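Local coordinates for protein Maltose/maltodextrin transport permease homologue (Bdellovibrio bacteriovorus HD100, PDB 6FFL) that binds maltotriose through its MalE-like domain, which is fused to the MalF transmembrane subunit of a probable maltose/maltodextrin ABC transporter, at residues Phe165-Phe178 / Ile253-Leu266. Residues are numbered along the deposited sequence; the frame is centred on the assembly and turned at random.
With GLC (alpha-D-glucopyranose), chain B; GLC (alpha-D-glucopyranose), chain C.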
loop_
_atom_site.group_PDB
_atom_site.type_symbol
_atom_site.label_atom_id
_atom_site.label_comp_id
_atom_site.label_asym_id
_atom_site.label_seq_id
_atom_site.Cartn_x
_atom_site.Cartn_y
_atom_site.Cartn_z
ATOM N N PHE A 165 0.336 1.916 8.156
ATOM C CA PHE A 165 -0.482 2.129 6.963
ATOM C C PHE A 165 -1.930 1.733 7.211
ATOM O O PHE A 165 -2.853 2.373 6.692
ATOM C CB PHE A 165 0.096 1.323 5.799
ATOM C CG PHE A 165 -0.404 1.750 4.440
ATOM C CD1 PHE A 165 -0.072 2.998 3.919
ATOM C CD2 PHE A 165 -1.180 0.889 3.679
ATOM C CE1 PHE A 165 -0.499 3.387 2.644
ATOM C CE2 PHE A 165 -1.624 1.260 2.409
ATOM C CZ PHE A 165 -1.284 2.523 1.893
ATOM N N PHE A 166 -2.144 0.703 8.027
ATOM C CA PHE A 166 -3.483 0.157 8.206
ATOM C C PHE A 166 -4.304 0.913 9.246
ATOM O O PHE A 166 -5.538 0.814 9.221
ATOM C CB PHE A 166 -3.380 -1.325 8.558
ATOM C CG PHE A 166 -2.926 -2.187 7.403
ATOM C CD1 PHE A 166 -1.585 -2.235 7.031
ATOM C CD2 PHE A 166 -3.846 -2.937 6.681
ATOM C CE1 PHE A 166 -1.168 -3.022 5.956
ATOM C CE2 PHE A 166 -3.431 -3.729 5.605
ATOM C CZ PHE A 166 -2.097 -3.769 5.248
ATOM N N PHE A 167 -3.682 1.686 10.146
ATOM C CA PHE A 167 -4.517 2.559 10.973
ATOM C C PHE A 167 -4.490 4.016 10.530
ATOM O O PHE A 167 -5.316 4.804 11.004
ATOM C CB PHE A 167 -4.173 2.415 12.480
ATOM C CG PHE A 167 -2.787 2.851 12.890
ATOM C CD1 PHE A 167 -2.450 4.204 12.984
ATOM C CD2 PHE A 167 -1.846 1.904 13.271
ATOM C CE1 PHE A 167 -1.180 4.593 13.416
ATOM C CE2 PHE A 167 -0.573 2.280 13.695
ATOM C CZ PHE A 167 -0.240 3.638 13.757
ATOM N N ALA A 168 -3.608 4.379 9.597
ATOM C CA ALA A 168 -3.591 5.732 9.046
ATOM C C ALA A 168 -4.935 6.250 8.539
ATOM O O ALA A 168 -5.213 7.445 8.738
ATOM C CB ALA A 168 -2.557 5.796 7.913
ATOM N N PRO A 169 -5.795 5.459 7.882
ATOM C CA PRO A 169 -7.049 6.041 7.385
ATOM C C PRO A 169 -7.924 6.595 8.492
ATOM O O PRO A 169 -8.694 7.534 8.246
ATOM C CB PRO A 169 -7.727 4.865 6.665
ATOM C CG PRO A 169 -6.607 3.926 6.322
ATOM C CD PRO A 169 -5.668 4.039 7.492
ATOM N N PHE A 170 -7.833 6.050 9.706
ATOM C CA PHE A 170 -8.708 6.511 10.785
ATOM C C PHE A 170 -8.287 7.853 11.351
ATOM O O PHE A 170 -9.123 8.562 11.919
ATOM C CB PHE A 170 -8.750 5.487 11.922
ATOM C CG PHE A 170 -9.221 4.130 11.484
ATOM C CD1 PHE A 170 -10.562 3.904 11.197
ATOM C CD2 PHE A 170 -8.325 3.087 11.345
ATOM C CE1 PHE A 170 -10.997 2.653 10.766
ATOM C CE2 PHE A 170 -8.753 1.836 10.921
ATOM C CZ PHE A 170 -10.088 1.622 10.635
ATOM N N ILE A 171 -7.017 8.209 11.224
ATOM C CA ILE A 171 -6.520 9.413 11.888
ATOM C C ILE A 171 -7.329 10.638 11.465
ATOM O O ILE A 171 -7.878 11.314 12.346
ATOM C CB ILE A 171 -5.013 9.597 11.647
ATOM C CG1 ILE A 171 -4.253 8.405 12.237
ATOM C CG2 ILE A 171 -4.547 10.907 12.278
ATOM C CD1 ILE A 171 -2.763 8.330 11.816
ATOM N N PRO A 172 -7.456 10.969 10.169
ATOM C CA PRO A 172 -8.242 12.157 9.806
ATOM C C PRO A 172 -9.723 12.028 10.117
ATOM O O PRO A 172 -10.391 13.057 10.268
ATOM C CB PRO A 172 -8.004 12.294 8.294
ATOM C CG PRO A 172 -7.606 10.923 7.832
ATOM C CD PRO A 172 -6.830 10.352 8.981
ATOM N N ALA A 173 -10.260 10.807 10.220
ATOM C CA ALA A 173 -11.665 10.671 10.600
ATOM C C ALA A 173 -11.893 11.059 12.054
ATOM O O ALA A 173 -13.026 11.394 12.431
ATOM C CB ALA A 173 -12.147 9.235 10.346
ATOM N N PHE A 174 -10.847 11.033 12.877
ATOM C CA PHE A 174 -10.938 11.470 14.261
ATOM C C PHE A 174 -10.451 12.896 14.452
ATOM O O PHE A 174 -10.438 13.382 15.583
ATOM C CB PHE A 174 -10.150 10.522 15.177
ATOM C CG PHE A 174 -10.846 9.209 15.430
ATOM C CD1 PHE A 174 -11.978 9.155 16.232
ATOM C CD2 PHE A 174 -10.368 8.037 14.874
ATOM C CE1 PHE A 174 -12.618 7.951 16.469
ATOM C CE2 PHE A 174 -11.005 6.827 15.097
ATOM C CZ PHE A 174 -12.130 6.785 15.905
ATOM N N GLY A 175 -10.060 13.580 13.379
ATOM C CA GLY A 175 -9.555 14.934 13.491
ATOM C C GLY A 175 -8.444 15.246 12.503
ATOM O O GLY A 175 -8.603 15.069 11.295
ATOM N N GLU A 176 -7.307 15.701 13.010
ATOM C CA GLU A 176 -6.274 16.247 12.147
ATOM C C GLU A 176 -5.557 15.151 11.357
ATOM O O GLU A 176 -5.359 14.033 11.842
ATOM C CB GLU A 176 -5.259 17.025 12.982
ATOM C CG GLU A 176 -5.817 18.241 13.699
ATOM C CD GLU A 176 -5.032 18.588 14.946
ATOM O OE1 GLU A 176 -5.353 18.044 16.033
ATOM O OE2 GLU A 176 -4.086 19.402 14.835
ATOM N N ALA A 177 -5.146 15.495 10.134
ATOM C CA ALA A 177 -4.248 14.648 9.355
ATOM C C ALA A 177 -2.923 14.460 10.093
ATOM O O ALA A 177 -2.549 15.255 10.954
ATOM C CB ALA A 177 -3.991 15.264 7.977
ATOM N N PHE A 178 -2.187 13.402 9.734
ATOM C CA PHE A 178 -0.948 13.121 10.459
ATOM C C PHE A 178 0.239 13.920 9.942
ATOM O O PHE A 178 1.307 13.878 10.556
ATOM C CB PHE A 178 -0.622 11.615 10.443
ATOM C CG PHE A 178 -0.329 11.037 9.070
ATOM C CD1 PHE A 178 0.927 11.156 8.501
ATOM C CD2 PHE A 178 -1.297 10.303 8.391
ATOM C CE1 PHE A 178 1.208 10.606 7.254
ATOM C CE2 PHE A 178 -1.025 9.740 7.141
ATOM C CZ PHE A 178 0.234 9.895 6.574
ATOM N N ILE A 253 -13.954 1.728 4.046
ATOM C CA ILE A 253 -13.811 1.510 5.490
ATOM C C ILE A 253 -14.918 2.335 6.137
ATOM O O ILE A 253 -15.082 3.513 5.796
ATOM C CB ILE A 253 -12.419 1.910 6.007
ATOM C CG1 ILE A 253 -11.340 1.017 5.388
ATOM C CG2 ILE A 253 -12.360 1.829 7.529
ATOM C CD1 ILE A 253 -9.908 1.576 5.576
ATOM N N PRO A 254 -15.724 1.755 7.025
ATOM C CA PRO A 254 -16.962 2.428 7.444
ATOM C C PRO A 254 -16.716 3.760 8.147
ATOM O O PRO A 254 -15.729 3.947 8.870
ATOM C CB PRO A 254 -17.610 1.411 8.388
ATOM C CG PRO A 254 -17.143 0.096 7.877
ATOM C CD PRO A 254 -15.707 0.335 7.420
ATOM N N MET A 255 -17.648 4.682 7.931
ATOM C CA MET A 255 -17.607 5.995 8.565
ATOM C C MET A 255 -17.607 5.861 10.085
ATOM O O MET A 255 -18.309 5.026 10.659
ATOM C CB MET A 255 -18.815 6.808 8.088
ATOM C CG MET A 255 -19.137 8.084 8.856
ATOM S SD MET A 255 -20.729 8.798 8.328
ATOM C CE MET A 255 -20.294 9.334 6.680
ATOM N N ILE A 256 -16.794 6.680 10.747
ATOM C CA ILE A 256 -16.792 6.664 12.207
ATOM C C ILE A 256 -18.076 7.303 12.714
ATOM O O ILE A 256 -18.347 8.479 12.445
ATOM C CB ILE A 256 -15.558 7.385 12.757
ATOM C CG1 ILE A 256 -14.301 6.733 12.174
ATOM C CG2 ILE A 256 -15.598 7.446 14.294
ATOM C CD1 ILE A 256 -14.176 5.254 12.553
ATOM N N SER A 257 -18.873 6.526 13.460
ATOM C CA SER A 257 -20.187 7.009 13.883
ATOM C C SER A 257 -20.087 8.288 14.710
ATOM O O SER A 257 -20.909 9.198 14.553
ATOM C CB SER A 257 -20.907 5.926 14.688
ATOM O OG SER A 257 -21.405 4.924 13.820
ATOM N N GLU A 258 -19.089 8.374 15.593
ATOM C CA GLU A 258 -18.977 9.506 16.510
ATOM C C GLU A 258 -18.619 10.812 15.812
ATOM O O GLU A 258 -18.902 11.890 16.352
ATOM C CB GLU A 258 -17.918 9.203 17.581
ATOM C CG GLU A 258 -18.376 8.243 18.678
ATOM C CD GLU A 258 -18.392 6.763 18.261
ATOM O OE1 GLU A 258 -17.866 6.403 17.179
ATOM O OE2 GLU A 258 -18.926 5.950 19.051
ATOM N N THR A 259 -17.997 10.748 14.635
ATOM C CA THR A 259 -17.499 11.947 13.974
ATOM C C THR A 259 -18.164 12.230 12.638
ATOM O O THR A 259 -18.051 13.355 12.140
ATOM C CB THR A 259 -15.978 11.843 13.745
ATOM O OG1 THR A 259 -15.722 10.952 12.651
ATOM C CG2 THR A 259 -15.270 11.299 15.007
ATOM N N GLY A 260 -18.874 11.263 12.061
ATOM C CA GLY A 260 -19.454 11.467 10.752
ATOM C C GLY A 260 -18.460 11.502 9.619
ATOM O O GLY A 260 -18.815 11.933 8.519
ATOM N N LYS A 261 -17.227 11.054 9.844
ATOM C CA LYS A 261 -16.171 11.150 8.847
ATOM C C LYS A 261 -15.783 9.773 8.337
ATOM O O LYS A 261 -15.646 8.825 9.113
ATOM C CB LYS A 261 -14.925 11.850 9.406
ATOM C CG LYS A 261 -15.206 13.146 10.157
ATOM C CD LYS A 261 -15.779 14.215 9.251
ATOM C CE LYS A 261 -16.212 15.455 10.055
ATOM N NZ LYS A 261 -17.671 15.472 10.456
ATOM N N TRP A 262 -15.587 9.686 7.032
ATOM C CA TRP A 262 -15.045 8.486 6.412
ATOM C C TRP A 262 -13.550 8.392 6.673
ATOM O O TRP A 262 -12.818 9.356 6.404
ATOM C CB TRP A 262 -15.277 8.519 4.904
ATOM C CG TRP A 262 -16.705 8.438 4.498
ATOM C CD1 TRP A 262 -17.507 9.461 4.085
ATOM C CD2 TRP A 262 -17.508 7.261 4.468
ATOM N NE1 TRP A 262 -18.770 8.988 3.799
ATOM C CE2 TRP A 262 -18.793 7.639 4.027
ATOM C CE3 TRP A 262 -17.261 5.917 4.767
ATOM C CZ2 TRP A 262 -19.831 6.722 3.871
ATOM C CZ3 TRP A 262 -18.295 5.005 4.619
ATOM C CH2 TRP A 262 -19.564 5.412 4.178
ATOM N N PRO A 263 -13.058 7.263 7.170
ATOM C CA PRO A 263 -11.614 7.024 7.157
ATOM C C PRO A 263 -11.070 7.211 5.748
ATOM O O PRO A 263 -11.699 6.833 4.754
ATOM C CB PRO A 263 -11.491 5.575 7.639
ATOM C CG PRO A 263 -12.698 5.425 8.562
ATOM C CD PRO A 263 -13.794 6.199 7.866
ATOM N N SER A 264 -9.907 7.838 5.666
ATOM C CA SER A 264 -9.391 8.305 4.388
ATOM C C SER A 264 -8.196 7.457 3.981
ATOM O O SER A 264 -7.096 7.637 4.523
ATOM C CB SER A 264 -8.996 9.784 4.501
ATOM O OG SER A 264 -8.668 10.313 3.232
ATOM N N PRO A 265 -8.351 6.525 3.044
ATOM C CA PRO A 265 -7.199 5.731 2.602
ATOM C C PRO A 265 -6.185 6.613 1.899
ATOM O O PRO A 265 -6.528 7.643 1.315
ATOM C CB PRO A 265 -7.818 4.717 1.629
ATOM C CG PRO A 265 -9.038 5.383 1.124
ATOM C CD PRO A 265 -9.555 6.268 2.232
ATOM N N LEU A 266 -4.917 6.222 1.983
ATOM C CA LEU A 266 -3.879 6.889 1.206
ATOM C C LEU A 266 -3.874 6.317 -0.206
ATOM O O LEU A 266 -3.765 5.104 -0.387
ATOM C CB LEU A 266 -2.514 6.708 1.866
ATOM C CG LEU A 266 -2.442 7.482 3.188
ATOM C CD1 LEU A 266 -1.263 7.022 4.023
ATOM C CD2 LEU A 266 -2.375 8.991 2.924
HETATM C C1 GLC B . 3.259 1.893 3.404
HETATM C C2 GLC B . 4.423 2.760 2.920
HETATM C C3 GLC B . 5.704 2.347 3.653
HETATM C C4 GLC B . 5.501 2.450 5.154
HETATM C C5 GLC B . 4.290 1.607 5.580
HETATM C C6 GLC B . 3.952 1.873 7.044
HETATM O O2 GLC B . 4.590 2.651 1.493
HETATM O O3 GLC B . 6.794 3.214 3.270
HETATM O O4 GLC B . 6.682 1.975 5.819
HETATM O O5 GLC B . 3.146 2.019 4.824
HETATM O O6 GLC B . 3.000 0.917 7.558
HETATM C C1 GLC C . 1.251 -2.352 1.094
HETATM C C2 GLC C . 1.406 -0.995 0.418
HETATM C C3 GLC C . 2.562 -0.185 0.983
HETATM C C4 GLC C . 2.402 -0.125 2.498
HETATM C C5 GLC C . 2.347 -1.544 3.056
HETATM C C6 GLC C . 2.192 -1.534 4.581
HETATM O O2 GLC C . 1.587 -1.224 -0.992
HETATM O O3 GLC C . 2.508 1.141 0.428
HETATM O O4 GLC C . 3.520 0.538 3.067
HETATM O O5 GLC C . 1.205 -2.193 2.506
HETATM O O6 GLC C . 2.502 -2.839 5.117
HETATM O O HOH W 1 -3.650 3.937 4.256
#
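T259 OG1 donates to A173 O across 2.7 Å and accepts from the backbone N of K261, the bond of an ST turn. The hydroxyl sits between the backbone N and carbonyl carbon of T259 (chi1 76°), and both partners grip it there. K261 NZ folds back onto T259 O. The fold is that of a periplasmic-type solute-binding protein. Here the loop between strands 248-251 and 266-274 runs beside two short helical turns, the first of which borders the sugar pocket. A second bond across the contact, S264 N to P169 O, measures 2.9 Å; the N lies 27° out of the carbonyl plane. S264 OG turns to V337 O, while S264 CB touches P172 CG.

Apolar side chains fill the rest. The CE1 corner of F170 meets I253 CG2 at 3.6 Å, the two side chains crossing at about a right angle. F170 CD1 reaches P263 CG. I256 divides its branches: CG2 touches F174 CE1 at 3.7 Å, and CG1 packs on A173 CB. L266 CD1 comes to the edge of the F178 ring, near its plane, and also contacts F165 CE1.

F165 joins this packing to the maltotriose. Its ring has C4 of one glucose (chain C) 3.8 Å above one face, offset toward the rim. The opposite face carries a water over its centre; that water donates to F165 O and weakly accepts from L266 N. F165 N donates to O6 of the chain B glucose at 2.9 Å, with an N-H...O angle of 158°.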